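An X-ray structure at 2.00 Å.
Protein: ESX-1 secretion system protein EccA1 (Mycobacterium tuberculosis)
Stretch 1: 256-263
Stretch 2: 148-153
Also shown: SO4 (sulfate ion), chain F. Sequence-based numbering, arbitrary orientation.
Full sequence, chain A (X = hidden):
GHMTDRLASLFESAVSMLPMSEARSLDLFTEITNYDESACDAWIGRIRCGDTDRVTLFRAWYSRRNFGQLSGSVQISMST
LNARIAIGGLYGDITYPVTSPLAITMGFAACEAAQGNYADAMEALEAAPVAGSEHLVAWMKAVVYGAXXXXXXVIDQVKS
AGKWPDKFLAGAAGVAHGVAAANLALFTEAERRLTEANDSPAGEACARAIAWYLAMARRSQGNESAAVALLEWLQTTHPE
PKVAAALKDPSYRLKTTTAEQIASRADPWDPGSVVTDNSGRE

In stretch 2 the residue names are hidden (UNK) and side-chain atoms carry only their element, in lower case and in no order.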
ATOM      1  N   THR A 256       3.305   1.642  22.985  1.00 29.07           N
ATOM      2  CA  THR A 256       2.652   2.818  22.425  1.00 26.82           C
ATOM      3  C   THR A 256       3.574   4.019  22.515  1.00 25.70           C
ATOM      4  O   THR A 256       4.578   3.976  23.200  1.00 26.52           O
ATOM      5  CB  THR A 256       1.305   3.111  23.115  1.00 27.60           C
ATOM      6  OG1 THR A 256       1.538   3.250  24.519  1.00 29.40           O
ATOM      7  CG2 THR A 256       0.254   1.994  22.824  1.00 27.79           C
ATOM      8  N   THR A 257       3.231   5.076  21.788  1.00 24.31           N
ATOM      9  CA  THR A 257       3.954   6.338  21.838  1.00 23.81           C
ATOM     10  C   THR A 257       2.945   7.475  22.069  1.00 24.62           C
ATOM     11  O   THR A 257       1.763   7.227  22.372  1.00 25.59           O
ATOM     12  CB  THR A 257       4.811   6.529  20.560  1.00 22.34           C
ATOM     13  OG1 THR A 257       5.673   7.675  20.691  1.00 22.81           O
ATOM     14  CG2 THR A 257       3.936   6.679  19.319  1.00 20.34           C
ATOM     15  N   THR A 258       3.407   8.714  21.928  1.00 25.36           N
ATOM     16  CA  THR A 258       2.581   9.922  22.121  1.00 25.71           C
ATOM     17  C   THR A 258       2.993  10.982  21.104  1.00 25.39           C
ATOM     18  O   THR A 258       4.083  10.897  20.503  1.00 23.74           O
ATOM     19  CB  THR A 258       2.786  10.510  23.529  1.00 27.91           C
ATOM     20  OG1 THR A 258       4.102  11.042  23.621  1.00 27.23           O
ATOM     21  CG2 THR A 258       2.609   9.448  24.613  1.00 29.14           C
ATOM     22  N   ALA A 259       2.149  11.996  20.936  1.00 26.81           N
ATOM     23  CA  ALA A 259       2.460  13.128  20.076  1.00 27.08           C
ATOM     24  C   ALA A 259       3.792  13.783  20.479  1.00 28.36           C
ATOM     25  O   ALA A 259       4.648  14.070  19.627  1.00 26.41           O
ATOM     26  CB  ALA A 259       1.341  14.150  20.120  1.00 28.71           C
ATOM     27  N   GLU A 260       3.964  13.986  21.781  1.00 30.53           N
ATOM     28  CA  GLU A 260       5.183  14.591  22.316  1.00 32.66           C
ATOM     29  C   GLU A 260       6.424  13.752  21.997  1.00 29.89           C
ATOM     30  O   GLU A 260       7.461  14.268  21.568  1.00 28.84           O
ATOM     31  CB  GLU A 260       5.034  14.815  23.831  1.00 37.08           C
ATOM     32  CG  GLU A 260       3.928  15.832  24.156  1.00 41.47           C
ATOM     33  CD  GLU A 260       2.484  15.308  24.072  1.00 43.09           C
ATOM     34  OE1 GLU A 260       2.201  14.094  23.854  1.00 42.28           O
ATOM     35  OE2 GLU A 260       1.586  16.167  24.215  1.00 48.27           O
ATOM     36  N   GLN A 261       6.308  12.448  22.175  1.00 28.77           N
ATOM     37  CA  GLN A 261       7.428  11.558  21.901  1.00 28.16           C
ATOM     38  C   GLN A 261       7.791  11.565  20.408  1.00 25.81           C
ATOM     39  O   GLN A 261       8.968  11.644  20.051  1.00 25.35           O
ATOM     40  CB  GLN A 261       7.098  10.156  22.407  1.00 29.48           C
ATOM     41  CG  GLN A 261       8.314   9.293  22.638  1.00 30.88           C
ATOM     42  CD  GLN A 261       8.017   7.953  23.274  1.00 32.08           C
ATOM     43  OE1 GLN A 261       7.088   7.252  22.880  1.00 30.39           O
ATOM     44  NE2 GLN A 261       8.865   7.562  24.233  1.00 34.56           N
ATOM     45  N   ILE A 262       6.794  11.492  19.532  1.00 24.33           N
ATOM     46  CA  ILE A 262       7.050  11.576  18.084  1.00 23.17           C
ATOM     47  C   ILE A 262       7.760  12.904  17.718  1.00 23.16           C
ATOM     48  O   ILE A 262       8.731  12.910  16.958  1.00 21.57           O
ATOM     49  CB  ILE A 262       5.747  11.445  17.250  1.00 22.21           C
ATOM     50  CG1 ILE A 262       5.137  10.032  17.419  1.00 22.58           C
ATOM     51  CG2 ILE A 262       6.039  11.779  15.809  1.00 20.32           C
ATOM     52  CD1 ILE A 262       3.735   9.884  16.839  1.00 22.29           C
ATOM     53  N   ALA A 263       7.286  14.009  18.277  1.00 24.10           N
ATOM     54  CA  ALA A 263       7.905  15.310  18.027  1.00 25.56           C
ATOM     55  C   ALA A 263       9.346  15.408  18.546  1.00 26.29           C
ATOM     56  O   ALA A 263      10.133  16.199  18.019  1.00 27.89           O
ATOM     57  CB  ALA A 263       7.054  16.429  18.627  1.00 27.46           C
ATOM     58  N   UNK A 148       6.438   4.716   8.928  1.00 16.13           N
ATOM     59  CA  UNK A 148       7.427   5.369   9.801  1.00 16.37           C
ATOM     60  C   UNK A 148       6.913   5.595  11.229  1.00 16.50           C
ATOM     61  O   UNK A 148       7.544   6.321  12.034  1.00 15.98           O
ATOM     62  c   UNK A 148       7.845   6.720   9.177  1.00 15.31           C
ATOM     63  N   UNK A 149       5.754   5.019  11.541  1.00 17.13           N
ATOM     64  CA  UNK A 149       5.108   5.191  12.867  1.00 17.85           C
ATOM     65  C   UNK A 149       4.876   6.662  13.245  1.00 17.62           C
ATOM     66  O   UNK A 149       4.926   7.053  14.433  1.00 17.51           O
ATOM     67  o   UNK A 149       6.963   2.595  15.868  1.00 22.25           O
ATOM     68  c   UNK A 149       6.883   2.212  14.700  1.00 21.62           C
ATOM     69  c   UNK A 149       5.904   4.469  13.960  1.00 19.01           C
ATOM     70  c   UNK A 149       6.050   2.978  13.675  1.00 20.18           C
ATOM     71  o   UNK A 149       7.466   1.183  14.319  1.00 23.30           O
ATOM     72  N   UNK A 150       4.544   7.465  12.239  1.00 16.80           N
ATOM     73  CA  UNK A 150       4.228   8.859  12.444  1.00 16.68           C
ATOM     74  C   UNK A 150       2.713   9.019  12.616  1.00 17.20           C
ATOM     75  O   UNK A 150       2.011   9.496  11.717  1.00 15.88           O
ATOM     76  c   UNK A 150       7.146  12.912   9.473  1.00 19.14           C
ATOM     77  c   UNK A 150       6.299   9.801  11.382  1.00 17.39           C
ATOM     78  c   UNK A 150       6.884  10.554  10.195  1.00 17.97           C
ATOM     79  c   UNK A 150       4.786   9.676  11.285  1.00 16.64           C
ATOM     80  n   UNK A 150       6.722  14.162   9.527  1.00 19.34           N
ATOM     81  n   UNK A 150       6.497  11.965  10.161  1.00 18.30           N
ATOM     82  n   UNK A 150       8.225  12.621   8.746  1.00 19.10           N
ATOM     83  N   UNK A 151       2.221   8.566  13.770  1.00 17.08           N
ATOM     84  CA  UNK A 151       0.784   8.382  13.948  1.00 17.82           C
ATOM     85  C   UNK A 151      -0.003   9.654  13.931  1.00 17.90           C
ATOM     86  O   UNK A 151      -1.103   9.660  13.417  1.00 18.67           O
ATOM     87  c   UNK A 151       2.211   2.961  13.941  1.00 18.83           C
ATOM     88  c   UNK A 151       0.280   4.937  13.163  1.00 17.94           C
ATOM     89  c   UNK A 151       1.113   5.184  14.238  1.00 18.11           C
ATOM     90  c   UNK A 151       2.255   5.884  16.063  1.00 18.34           C
ATOM     91  c   UNK A 151       0.432   3.747  12.461  1.00 18.29           C
ATOM     92  c   UNK A 151       2.076   4.160  14.636  1.00 18.65           C
ATOM     93  c   UNK A 151       0.494   7.590  15.216  1.00 17.76           C
ATOM     94  n   UNK A 151       2.724   4.633  15.719  1.00 18.71           N
ATOM     95  c   UNK A 151       1.366   2.761  12.857  1.00 18.52           C
ATOM     96  c   UNK A 151       1.247   6.281  15.208  1.00 17.95           C
ATOM     97  N   UNK A 152       0.533  10.734  14.479  1.00 17.93           N
ATOM     98  CA  UNK A 152      -0.176  12.007  14.431  1.00 19.04           C
ATOM     99  C   UNK A 152      -0.268  12.544  12.975  1.00 18.64           C
ATOM    100  O   UNK A 152      -1.267  13.136  12.610  1.00 18.31           O
ATOM    101  c   UNK A 152       0.482  13.042  15.353  1.00 19.76           C
ATOM    102  o   UNK A 152       1.893  13.071  15.081  1.00 20.92           O
ATOM    103  c   UNK A 152       0.285  12.645  16.822  1.00 19.91           C
ATOM    104  N   UNK A 153       0.740  12.273  12.139  1.00 18.67           N
ATOM    105  CA  UNK A 153       0.693  12.698  10.721  1.00 18.79           C
ATOM    106  C   UNK A 153      -0.334  11.830   9.954  1.00 18.21           C
ATOM    107  O   UNK A 153      -1.061  12.335   9.081  1.00 17.78           O
ATOM    108  o   UNK A 153       2.680  14.769  10.851  1.00 22.68           O
ATOM    109  c   UNK A 153       3.068  13.601  10.670  1.00 21.24           C
ATOM    110  c   UNK A 153       2.074  12.606  10.080  1.00 19.08           C
ATOM    111  o   UNK A 153       4.243  13.227  10.922  1.00 21.26           O
TER
HETATM  112  S   SO4 F1004       9.116  15.808   7.584  1.00 63.44           S
HETATM  113  O1  SO4 F1004       8.859  16.639   8.789  1.00 64.43           O
HETATM  114  O2  SO4 F1004       9.953  14.659   7.979  1.00 51.80           O
HETATM  115  O3  SO4 F1004       7.806  15.398   6.982  1.00 62.04           O
HETATM  116  O4  SO4 F1004       9.871  16.587   6.581  1.00 66.57           O
HETATM  117  O   HOH W   1       3.682  14.581  16.873  1.00 24.42           O

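Position 148 carries a single side-chain carbon, bonded to CA, with nothing beyond it. That is the signature of alanine, A148. It is the first residue to leave helical phi/psi after a helix, and its side chain comes no closer than 8.5 Å to the other stretch.

Position 149 has three side-chain carbons in an unbranched chain, the third carrying two oxygens. A carboxylate at that distance from CA identifies glutamate, E149. Its phi/psi of 56/36 is left-handed, and its side chain (chi1 m, chi2 t) stays at least 6.1 Å from stretch 1. The backbone makes the contact instead: E149 O lies 3.9 Å from I262 CD1.

At position 150, three carbons lead to a nitrogen and then to a carbon bearing two more nitrogens, a planar guanidinium. This is arginine, R150, at the N-cap position before a helix. Although its backbone C is 4.4 Å from I262 CD1, the charged end has other partners. R150 NH1 donates to SO4 O2 at 2.8 Å, near the guanidinium plane, and R150 NH2 donates to SO4 O3 at 3.0 Å. The sulfate, probably from the crystallisation liquor, offers the negative charge such a group favours.

Position 151 shows one carbon followed by fused five- and six-membered rings holding eight carbons and one nitrogen. Only an indole fits, so the residue is tryptophan, W151, with chi1 m and chi2 at 115°. T257 CG2 meets W151 CD1 at 3.7 Å, at the ring edge and near its plane. I262 CD1 approaches the ring obliquely; it is 4.3 Å from W151 CB and closer to the backbone, 3.7 Å from W151 N.

The side chain at position 152 forks at its first carbon into one oxygen and one carbon, which makes it threonine, T152. Its chi1 of 50° is p, and its CA-to-CB bond points toward stretch 1. T152 CG2 packs against A259 CB at 3.8 Å, while T152 OG1 is 2.9 Å from the oxygen of water 1. That same water donates to A259 O across 3.0 Å.

Position 153 ends the stretch with two carbons, the second carrying two oxygens: aspartate, D153. No atom of it comes within 4.5 Å of stretch 1. Its role is local, for R150 NE donates to D153 OD2 at 2.7 Å in a salt bridge, and R150 NH2 reaches the same D153 OD2 at 3.0 Å.

No direct hydrogen bond joins the stretches, so the contact rests on packing and the water link. I262, buried and covered over 77 Å², points its CA-to-CB bond toward the other stretch; its chi1 m, chi2 t conformation brings CD1 against the turn leading into the second helix. T257 and A259 add methyl contacts with W151 and T152. On stretch 1, T258 OG1 caps the helix by accepting from Q261 N at 3.0 Å. The total buried surface, 237 Å² with both sides summed, is modest.

Stretch 2 (148-153) AERWTD
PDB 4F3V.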